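Local coordinates for protein transcriptional regulator (PDB 2EH3) that probably binds DNA through an N-terminal helix-turn-helix domain and regulates transcription as a two-subunit member of the TetR/AcrR family, at residues Lys59-Leu64 / Glu78-Val83; Asp114-Phe119 / Ile133-Ile138; Leu139-Gln144 / Glu162-Gly167. One frame throughout, in Å; residues are numbered along the deposited sequence.

Contact 1: Lys59-Leu64 / Glu78-Val83. With MG (magnesium ion), chain C; MG (magnesium ion), chain B.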
loop_
_atom_site.group_PDB
_atom_site.type_symbol
_atom_site.label_atom_id
_atom_site.label_comp_id
_atom_site.label_asym_id
_atom_site.label_seq_id
_atom_site.Cartn_x
_atom_site.Cartn_y
_atom_site.Cartn_z
ATOM N N LYS A 59 2.215 -2.046 19.932
ATOM C CA LYS A 59 2.176 -2.826 21.168
ATOM C C LYS A 59 0.886 -3.604 21.292
ATOM O O LYS A 59 0.899 -4.695 21.863
ATOM C CB LYS A 59 2.397 -1.933 22.389
ATOM C CG LYS A 59 3.871 -1.671 22.625
ATOM C CD LYS A 59 4.114 -0.571 23.636
ATOM C CE LYS A 59 5.572 -0.541 24.017
ATOM N NZ LYS A 59 6.445 -0.647 22.813
ATOM N N LYS A 60 -0.224 -3.063 20.780
ATOM C CA LYS A 60 -1.493 -3.791 20.830
ATOM C C LYS A 60 -1.371 -5.000 19.905
ATOM O O LYS A 60 -1.971 -6.051 20.167
ATOM C CB LYS A 60 -2.674 -2.909 20.372
ATOM C CG LYS A 60 -3.028 -1.841 21.381
ATOM C CD LYS A 60 -4.071 -0.860 20.856
ATOM C CE LYS A 60 -4.241 0.279 21.860
ATOM N NZ LYS A 60 -4.965 1.465 21.314
ATOM N N ILE A 61 -0.602 -4.847 18.824
ATOM C CA ILE A 61 -0.407 -5.938 17.879
ATOM C C ILE A 61 0.470 -7.014 18.505
ATOM O O ILE A 61 0.186 -8.213 18.385
ATOM C CB ILE A 61 0.229 -5.431 16.565
ATOM C CG1 ILE A 61 -0.738 -4.449 15.887
ATOM C CG2 ILE A 61 0.515 -6.606 15.625
ATOM C CD1 ILE A 61 -2.093 -5.033 15.564
ATOM N N ILE A 62 1.533 -6.591 19.176
ATOM C CA ILE A 62 2.399 -7.551 19.857
ATOM C C ILE A 62 1.545 -8.322 20.872
ATOM O O ILE A 62 1.635 -9.552 20.949
ATOM C CB ILE A 62 3.557 -6.831 20.564
ATOM C CG1 ILE A 62 4.467 -6.224 19.495
ATOM C CG2 ILE A 62 4.341 -7.791 21.487
ATOM C CD1 ILE A 62 5.653 -5.452 20.070
ATOM N N SER A 63 0.730 -7.607 21.648
ATOM C CA SER A 63 -0.146 -8.257 22.635
ATOM C C SER A 63 -1.084 -9.257 21.980
ATOM O O SER A 63 -1.304 -10.354 22.507
ATOM C CB SER A 63 -0.988 -7.214 23.379
ATOM O OG SER A 63 -0.158 -6.453 24.223
ATOM N N LEU A 64 -1.652 -8.874 20.839
ATOM C CA LEU A 64 -2.555 -9.751 20.115
ATOM C C LEU A 64 -1.873 -11.092 19.813
ATOM O O LEU A 64 -2.454 -12.161 20.035
ATOM C CB LEU A 64 -2.999 -9.077 18.809
ATOM C CG LEU A 64 -3.882 -9.891 17.858
ATOM C CD1 LEU A 64 -5.017 -9.017 17.343
ATOM C CD2 LEU A 64 -3.065 -10.411 16.704
ATOM N N GLU A 78 -8.820 -13.121 12.460
ATOM C CA GLU A 78 -10.035 -12.380 12.704
ATOM C C GLU A 78 -9.784 -11.319 13.781
ATOM O O GLU A 78 -10.250 -10.181 13.667
ATOM C CB GLU A 78 -11.131 -13.328 13.162
ATOM C CG GLU A 78 -12.437 -12.572 13.566
ATOM C CD GLU A 78 -13.511 -13.462 14.108
ATOM O OE1 GLU A 78 -13.414 -14.702 14.026
ATOM O OE2 GLU A 78 -14.487 -12.886 14.663
HETATM N N MSE A 79 -9.036 -11.682 14.814
HETATM C CA MSE A 79 -8.732 -10.741 15.891
HETATM C C MSE A 79 -7.848 -9.602 15.424
HETATM O O MSE A 79 -8.018 -8.452 15.842
HETATM C CB MSE A 79 -8.035 -11.488 17.022
HETATM C CG MSE A 79 -7.739 -10.634 18.212
HETATM SE SE MSE A 79 -9.325 -10.249 19.269
HETATM C CE MSE A 79 -10.083 -11.954 19.296
ATOM N N PHE A 80 -6.905 -9.948 14.553
ATOM C CA PHE A 80 -5.959 -8.991 13.970
ATOM C C PHE A 80 -6.775 -7.953 13.195
ATOM O O PHE A 80 -6.570 -6.757 13.344
ATOM C CB PHE A 80 -4.978 -9.796 13.060
ATOM C CG PHE A 80 -3.720 -9.048 12.608
ATOM C CD1 PHE A 80 -3.460 -7.730 12.982
ATOM C CD2 PHE A 80 -2.813 -9.697 11.772
ATOM C CE1 PHE A 80 -2.312 -7.063 12.528
ATOM C CE2 PHE A 80 -1.655 -9.034 11.310
ATOM C CZ PHE A 80 -1.421 -7.715 11.697
ATOM N N LEU A 81 -7.708 -8.411 12.362
ATOM C CA LEU A 81 -8.549 -7.479 11.619
ATOM C C LEU A 81 -9.404 -6.631 12.558
ATOM O O LEU A 81 -9.571 -5.437 12.336
ATOM C CB LEU A 81 -9.444 -8.249 10.637
ATOM C CG LEU A 81 -10.540 -7.429 9.933
ATOM C CD1 LEU A 81 -9.962 -6.331 9.062
ATOM C CD2 LEU A 81 -11.390 -8.392 9.084
ATOM N N GLU A 82 -9.932 -7.225 13.625
ATOM C CA GLU A 82 -10.749 -6.440 14.529
ATOM C C GLU A 82 -9.941 -5.294 15.164
ATOM O O GLU A 82 -10.432 -4.164 15.251
ATOM C CB GLU A 82 -11.339 -7.348 15.604
ATOM C CG GLU A 82 -12.452 -8.234 15.068
ATOM C CD GLU A 82 -12.770 -9.384 15.987
ATOM O OE1 GLU A 82 -11.992 -9.601 16.942
ATOM O OE2 GLU A 82 -13.776 -10.115 15.761
ATOM N N VAL A 83 -8.711 -5.590 15.592
ATOM C CA VAL A 83 -7.863 -4.560 16.192
ATOM C C VAL A 83 -7.518 -3.500 15.158
ATOM O O VAL A 83 -7.625 -2.314 15.452
ATOM C CB VAL A 83 -6.572 -5.164 16.782
ATOM C CG1 VAL A 83 -5.556 -4.049 17.134
ATOM C CG2 VAL A 83 -6.942 -5.988 18.025
HETATM MG MG MG C . -14.686 -12.152 16.868
HETATM MG MG MG B . -14.539 -16.251 15.368
HETATM O O HOH W 1 -12.355 -12.292 17.187
HETATM O O HOH W 2 -15.182 -18.255 16.502
HETATM O O HOH W 3 -15.717 -16.992 13.471
#
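Leu-64 and Phe-80, with CA atoms 7.1 Å apart, mark the closest backbone approach of two nearly antiparallel helical segments, whose axes come within 10.6 Å at 162° between their directions. The side chains that meet are apolar, though Leu-64 CD1 also lies against Met-79 O and Phe-80 N. Leu-64 gives the largest share: its CD1 lies 3.3 Å from CG of Met-79 (a selenomethionine), tighter than ordinary van der Waals contact, as the two side chains slide past each other in opposite directions. The same methyl reaches CG2 of Val-83 at 3.7 Å, while CD2 lies more loosely, 4.2 Å from CB of Phe-80, leucine and phenylalanine crossing at about a right angle. The leucine's chi2 of 136° lies off the staggered positions, and CD1, which it places, is the methyl in the short contact. Ile-61 supplies the second point of contact, its CD1 resting obliquely against the Phe-80 ring, 3.7 Å from CE1, and meeting Val-83 CG1. An alanine in place of Leu-64 would probably open a gap beside Met-79 and Val-83 and free the selenomethionine chain to shift.

On helix 73-86, the side turned from this packing binds metal. Glu-78 OE2, at 2.3 Å, and Glu-82 OE2 hold one magnesium ion; a water on that ion donates to Glu-82 OE1. Glu-78 OE1 binds the second magnesium together with Glu-75, so one carboxylate bridges both ions. Lys-161 hydrogen-bonds Glu-82 OE2, bringing a positive charge beside the cluster.

The contact joins helix 46-67, which runs on from the N-terminal region, to the C-terminal domain, which in TetR-type regulators usually binds the effector. Phe-80 packs on Leu-139 and Leu-142 of helix 131-152, and Leu-81 on Leu-160 and Leu-164 of helix 157-171.

Contact 2: Asp114-Phe119 / Ile133-Ile138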
loop_
_atom_site.group_PDB
_atom_site.type_symbol
_atom_site.label_atom_id
_atom_site.label_comp_id
_atom_site.label_asym_id
_atom_site.label_seq_id
_atom_site.Cartn_x
_atom_site.Cartn_y
_atom_site.Cartn_z
ATOM N N ASP A 114 8.134 -6.508 11.522
ATOM C CA ASP A 114 7.989 -7.135 12.829
ATOM C C ASP A 114 6.718 -7.946 12.895
ATOM O O ASP A 114 6.721 -9.071 13.412
ATOM C CB ASP A 114 7.957 -6.116 13.966
ATOM C CG ASP A 114 7.909 -6.790 15.335
ATOM O OD1 ASP A 114 8.909 -7.434 15.716
ATOM O OD2 ASP A 114 6.869 -6.704 16.016
ATOM N N ALA A 115 5.622 -7.391 12.382
ATOM C CA ALA A 115 4.362 -8.121 12.392
ATOM C C ALA A 115 4.531 -9.392 11.548
ATOM O O ALA A 115 4.032 -10.465 11.916
ATOM C CB ALA A 115 3.240 -7.253 11.809
ATOM N N LYS A 116 5.222 -9.266 10.411
ATOM C CA LYS A 116 5.435 -10.414 9.535
ATOM C C LYS A 116 6.253 -11.494 10.242
ATOM O O LYS A 116 5.915 -12.681 10.145
ATOM C CB LYS A 116 6.155 -9.988 8.253
ATOM C CG LYS A 116 6.065 -11.033 7.155
ATOM C CD LYS A 116 6.460 -10.438 5.816
ATOM C CE LYS A 116 7.906 -10.738 5.468
ATOM N NZ LYS A 116 8.077 -12.158 5.074
ATOM N N ARG A 117 7.310 -11.087 10.951
ATOM C CA ARG A 117 8.142 -12.048 11.670
ATOM C C ARG A 117 7.314 -12.789 12.715
ATOM O O ARG A 117 7.424 -14.012 12.846
ATOM C CB ARG A 117 9.328 -11.366 12.369
ATOM C CG ARG A 117 10.463 -10.937 11.442
ATOM C CD ARG A 117 11.730 -10.584 12.242
ATOM N NE ARG A 117 11.527 -9.499 13.208
ATOM C CZ ARG A 117 11.574 -8.203 12.903
ATOM N NH1 ARG A 117 11.822 -7.827 11.659
ATOM N NH2 ARG A 117 11.372 -7.284 13.838
ATOM N N ARG A 118 6.469 -12.061 13.447
ATOM C CA ARG A 118 5.651 -12.708 14.464
ATOM C C ARG A 118 4.616 -13.646 13.871
ATOM O O ARG A 118 4.351 -14.732 14.408
ATOM C CB ARG A 118 4.957 -11.654 15.327
ATOM C CG ARG A 118 5.938 -10.880 16.137
ATOM C CD ARG A 118 5.242 -9.789 16.915
ATOM N NE ARG A 118 6.205 -8.987 17.671
ATOM C CZ ARG A 118 6.627 -9.308 18.891
ATOM N NH1 ARG A 118 6.171 -10.405 19.483
ATOM N NH2 ARG A 118 7.496 -8.529 19.510
ATOM N N PHE A 119 4.003 -13.230 12.771
ATOM C CA PHE A 119 3.029 -14.057 12.126
ATOM C C PHE A 119 3.713 -15.325 11.600
ATOM O O PHE A 119 3.179 -16.440 11.706
ATOM C CB PHE A 119 2.377 -13.259 10.996
ATOM C CG PHE A 119 1.248 -13.967 10.336
ATOM C CD1 PHE A 119 0.361 -14.763 11.061
ATOM C CD2 PHE A 119 1.060 -13.814 8.957
ATOM C CE1 PHE A 119 -0.705 -15.400 10.426
ATOM C CE2 PHE A 119 0.007 -14.439 8.318
ATOM C CZ PHE A 119 -0.879 -15.232 9.046
ATOM N N ILE A 133 5.618 -18.489 2.904
ATOM C CA ILE A 133 4.732 -18.187 1.776
ATOM C C ILE A 133 3.391 -17.648 2.270
ATOM O O ILE A 133 2.881 -16.632 1.779
ATOM C CB ILE A 133 4.451 -19.483 0.932
ATOM C CG1 ILE A 133 5.770 -20.094 0.450
ATOM C CG2 ILE A 133 3.525 -19.158 -0.240
ATOM C CD1 ILE A 133 5.647 -21.476 -0.158
ATOM N N LEU A 134 2.827 -18.340 3.246
ATOM C CA LEU A 134 1.529 -17.949 3.784
ATOM C C LEU A 134 1.575 -16.573 4.405
ATOM O O LEU A 134 0.602 -15.810 4.310
ATOM C CB LEU A 134 1.089 -18.952 4.850
ATOM C CG LEU A 134 0.601 -20.311 4.361
ATOM C CD1 LEU A 134 0.550 -21.320 5.544
ATOM C CD2 LEU A 134 -0.775 -20.121 3.715
ATOM N N SER A 135 2.691 -16.220 5.038
ATOM C CA SER A 135 2.744 -14.907 5.668
ATOM C C SER A 135 2.644 -13.799 4.621
ATOM O O SER A 135 1.972 -12.801 4.874
ATOM C CB SER A 135 4.028 -14.730 6.501
ATOM O OG SER A 135 5.180 -14.614 5.671
ATOM N N GLU A 136 3.293 -13.981 3.462
ATOM C CA GLU A 136 3.274 -13.017 2.372
ATOM C C GLU A 136 1.865 -12.905 1.800
ATOM O O GLU A 136 1.329 -11.791 1.599
ATOM C CB GLU A 136 4.203 -13.461 1.244
ATOM C CG GLU A 136 5.669 -13.653 1.645
ATOM C CD GLU A 136 6.481 -12.379 1.607
ATOM O OE1 GLU A 136 5.896 -11.280 1.413
ATOM O OE2 GLU A 136 7.708 -12.485 1.794
ATOM N N ILE A 137 1.273 -14.061 1.524
ATOM C CA ILE A 137 -0.077 -14.092 0.967
ATOM C C ILE A 137 -1.096 -13.435 1.897
ATOM O O ILE A 137 -1.874 -12.557 1.495
ATOM C CB ILE A 137 -0.559 -15.532 0.745
ATOM C CG1 ILE A 137 0.285 -16.226 -0.346
ATOM C CG2 ILE A 137 -2.038 -15.506 0.352
ATOM C CD1 ILE A 137 0.080 -17.744 -0.408
ATOM N N ILE A 138 -1.100 -13.876 3.143
ATOM C CA ILE A 138 -2.087 -13.385 4.086
ATOM C C ILE A 138 -1.896 -11.932 4.460
ATOM O O ILE A 138 -2.876 -11.183 4.526
ATOM C CB ILE A 138 -2.124 -14.307 5.306
ATOM C CG1 ILE A 138 -2.607 -15.686 4.837
ATOM C CG2 ILE A 138 -3.079 -13.753 6.372
ATOM C CD1 ILE A 138 -2.506 -16.778 5.896
#
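Lys-116 NZ reaches across to Glu-136 OE2 at 3.3 Å, a salt bridge whose hydrogen bond is weak. The glutamate leaves its helix pointing away from Lys-116, and a bend at chi2 turns CD back, so that the carboxylate meets the ammonium. Its OE2 is better served by the second subunit, where Tyr-149 gives a hydrogen bond and Lys-163 a salt bridge; one oxygen ties both chains together, and the nearby positive charges would probably favour its ionised form.

Ser-135 OG is 3.8 Å from Lys-116 NZ and makes no bond to it. Its partners are Glu-132 O, one turn back, and Glu-120 OE1, to which Lys-116 makes a long, weak ion pair. Asp-114 anchors a salt-bridge network. Arg-118 NE, 2.9 Å from Asp-114 OD2, gives the firm bond: nearly straight at 162°, on the syn side though 28° out of the carboxylate plane, with the oxygen in the guanidinium plane. His-58 NE2 shares OD2, while Arg-117 NH2 makes only a weak bond to OD1.

Beside this polar patch, Phe-119 crosses Ile-138 at about a right angle. Its CE2 lies 3.7 Å from Ile-138 CB, which sits at the ring edge near the ring plane, and CD2 touches Ser-135 CA.

The contact joins helices 105-126 and 131-152 of the TetR-like C-terminal domain, the segment axes crossing at 132°, 9.7 Å apart, with Glu-136 at the subunit interface. Leu-77 of helix 73-86 packs on both Phe-119 and Ile-138, Phe-65 of helix 46-67 on the phenylalanine, and Leu-168 of helix 157-171 on the isoleucine.

Contact 3: Leu139-Gln144 / Glu162-Gly167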
loop_
_atom_site.group_PDB
_atom_site.type_symbol
_atom_site.label_atom_id
_atom_site.label_comp_id
_atom_site.label_asym_id
_atom_site.label_seq_id
_atom_site.Cartn_x
_atom_site.Cartn_y
_atom_site.Cartn_z
ATOM N N LEU A 139 -0.664 -11.492 4.686
ATOM C CA LEU A 139 -0.478 -10.076 4.985
ATOM C C LEU A 139 -0.870 -9.239 3.771
ATOM O O LEU A 139 -1.452 -8.169 3.917
ATOM C CB LEU A 139 0.971 -9.765 5.365
ATOM C CG LEU A 139 1.396 -10.201 6.765
ATOM C CD1 LEU A 139 2.831 -9.718 7.028
ATOM C CD2 LEU A 139 0.469 -9.606 7.801
ATOM N N GLY A 140 -0.551 -9.732 2.577
ATOM C CA GLY A 140 -0.917 -9.013 1.366
ATOM C C GLY A 140 -2.428 -8.888 1.240
ATOM O O GLY A 140 -2.961 -7.808 0.958
ATOM N N PHE A 141 -3.116 -9.988 1.494
ATOM C CA PHE A 141 -4.576 -10.022 1.414
ATOM C C PHE A 141 -5.198 -9.092 2.457
ATOM O O PHE A 141 -6.113 -8.327 2.141
ATOM C CB PHE A 141 -5.005 -11.491 1.598
ATOM C CG PHE A 141 -6.498 -11.721 1.711
ATOM C CD1 PHE A 141 -7.405 -11.106 0.844
ATOM C CD2 PHE A 141 -6.982 -12.626 2.665
ATOM C CE1 PHE A 141 -8.790 -11.403 0.926
ATOM C CE2 PHE A 141 -8.339 -12.921 2.739
ATOM C CZ PHE A 141 -9.240 -12.309 1.864
ATOM N N LEU A 142 -4.695 -9.136 3.684
ATOM C CA LEU A 142 -5.245 -8.283 4.743
ATOM C C LEU A 142 -5.024 -6.825 4.361
ATOM O O LEU A 142 -5.930 -5.995 4.511
ATOM C CB LEU A 142 -4.568 -8.620 6.064
ATOM C CG LEU A 142 -5.003 -7.896 7.328
ATOM C CD1 LEU A 142 -6.485 -8.143 7.586
ATOM C CD2 LEU A 142 -4.142 -8.415 8.477
ATOM N N ARG A 143 -3.842 -6.496 3.842
ATOM C CA ARG A 143 -3.573 -5.112 3.447
ATOM C C ARG A 143 -4.499 -4.668 2.290
ATOM O O ARG A 143 -5.019 -3.550 2.307
ATOM C CB ARG A 143 -2.079 -4.972 3.148
ATOM C CG ARG A 143 -1.301 -5.227 4.466
ATOM C CD ARG A 143 0.203 -5.398 4.283
ATOM N NE ARG A 143 0.875 -4.139 3.972
ATOM C CZ ARG A 143 2.159 -4.051 3.640
ATOM N NH1 ARG A 143 2.896 -5.138 3.569
ATOM N NH2 ARG A 143 2.713 -2.875 3.403
ATOM N N GLN A 144 -4.768 -5.561 1.328
ATOM C CA GLN A 144 -5.669 -5.273 0.208
ATOM C C GLN A 144 -7.061 -4.935 0.777
ATOM O O GLN A 144 -7.698 -3.956 0.373
ATOM C CB GLN A 144 -5.774 -6.498 -0.720
ATOM C CG GLN A 144 -6.851 -6.451 -1.818
ATOM C CD GLN A 144 -6.399 -5.769 -3.103
ATOM O OE1 GLN A 144 -5.208 -5.574 -3.333
ATOM N NE2 GLN A 144 -7.354 -5.430 -3.958
ATOM N N GLU A 162 -16.300 -10.952 6.660
ATOM C CA GLU A 162 -16.788 -11.948 5.731
ATOM C C GLU A 162 -15.748 -12.187 4.624
ATOM O O GLU A 162 -15.434 -13.329 4.309
ATOM C CB GLU A 162 -18.129 -11.478 5.141
ATOM C CG GLU A 162 -18.765 -12.486 4.207
ATOM C CD GLU A 162 -20.123 -12.021 3.703
ATOM O OE1 GLU A 162 -21.094 -12.056 4.492
ATOM O OE2 GLU A 162 -20.176 -11.598 2.539
ATOM N N LYS A 163 -15.209 -11.112 4.052
ATOM C CA LYS A 163 -14.187 -11.241 3.022
ATOM C C LYS A 163 -12.963 -11.992 3.532
ATOM O O LYS A 163 -12.443 -12.881 2.865
ATOM C CB LYS A 163 -13.748 -9.852 2.535
ATOM C CG LYS A 163 -14.904 -9.035 1.961
ATOM C CD LYS A 163 -15.288 -9.524 0.591
ATOM C CE LYS A 163 -14.504 -8.772 -0.464
ATOM N NZ LYS A 163 -14.884 -9.237 -1.824
ATOM N N LEU A 164 -12.496 -11.620 4.714
ATOM C CA LEU A 164 -11.304 -12.276 5.284
ATOM C C LEU A 164 -11.587 -13.755 5.527
ATOM O O LEU A 164 -10.803 -14.621 5.149
ATOM C CB LEU A 164 -10.921 -11.597 6.623
ATOM C CG LEU A 164 -9.705 -12.236 7.277
ATOM C CD1 LEU A 164 -8.453 -11.880 6.496
ATOM C CD2 LEU A 164 -9.546 -11.670 8.676
ATOM N N ARG A 165 -12.717 -14.048 6.166
ATOM C CA ARG A 165 -13.097 -15.429 6.463
ATOM C C ARG A 165 -13.098 -16.308 5.212
ATOM O O ARG A 165 -12.520 -17.411 5.210
ATOM C CB ARG A 165 -14.496 -15.455 7.117
ATOM C CG ARG A 165 -15.004 -16.856 7.435
ATOM C CD ARG A 165 -16.404 -16.815 8.036
ATOM N NE ARG A 165 -16.634 -15.551 8.722
ATOM C CZ ARG A 165 -17.578 -14.670 8.395
ATOM N NH1 ARG A 165 -18.422 -14.906 7.378
ATOM N NH2 ARG A 165 -17.660 -13.533 9.069
ATOM N N GLU A 166 -13.729 -15.838 4.139
ATOM C CA GLU A 166 -13.769 -16.654 2.935
ATOM C C GLU A 166 -12.416 -16.851 2.295
ATOM O O GLU A 166 -12.116 -17.949 1.820
ATOM C CB GLU A 166 -14.779 -16.074 1.944
ATOM C CG GLU A 166 -16.225 -16.370 2.390
ATOM C CD GLU A 166 -16.469 -17.857 2.717
ATOM O OE1 GLU A 166 -16.283 -18.715 1.816
ATOM O OE2 GLU A 166 -16.852 -18.167 3.881
ATOM N N GLY A 167 -11.594 -15.808 2.306
ATOM C CA GLY A 167 -10.275 -15.929 1.712
ATOM C C GLY A 167 -9.377 -16.842 2.509
ATOM O O GLY A 167 -8.634 -17.619 1.904
#
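Lys-163 O is met twice, by Gly-167 N in a helix hydrogen bond of 3.1 Å and, across the contact, by Phe-141 CZ at 3.4 Å. The carbonyl oxygen lies in the plane of the Phe-141 ring, at its edge, as does Leu-164 O, which is 3.8 Å from CE2. The ring thus turns its rim of C-H groups toward two successive backbone carbonyls, an orientation that is probably electrostatically favourable.

The first bond of Phe-141 points toward helix 157-171, and CG stands anti to the backbone N (chi1 173°). Its CE2 comes within 3.7 Å of Gly-167 CA; a CB built on that glycine would fall some 2.3 Å from CZ, so the close approach depends on the bare backbone. Leu-164 CD1 touches the ring at CE2, 3.9 Å away, the two side chains meeting at a slant. A looser pair, CD1 of Leu-142 and CD1 of Leu-164, stands at 4.4 Å and widens the apolar patch. The segment axes run 10.8 Å apart at 158°, close to antiparallel.

Arg-143 divides its bonds, NH1 to Gln-144 and His-148 of the second subunit and NH2 to Tyr-108 of its own chain. Within the chain the contact rests on carbon packing and a ring edge at carbonyls; between subunits polar bonds add to apolar packing, consistent with the four-helix-bundle dimer interface of TetR-type regulators.

In the fold
All three contacts are buried, but contact 1 lies nearest the chain centre, about 9 Å from it, against about 15 and 16 Å for contacts 2 and 3. Contacts 2 and 3 share helix 131-152, use its successive segments and both meet the second subunit, which does not touch contact 1. Chemistry follows place: contact 1 is apolar with metal-bound carboxylates on its far side, contact 2 sets a weak salt bridge beside the packing of a single phenylalanine, and contact 3 sets a ring edge against backbone carbonyls. They interlock: Phe-80 CD2 meets Leu-142 CD2 at 3.8 Å, Lys-116 CG meets Leu-139 CD1 at 3.5 Å, and Ile-62 CD1 meets Arg-118 NH2 at 3.6 Å.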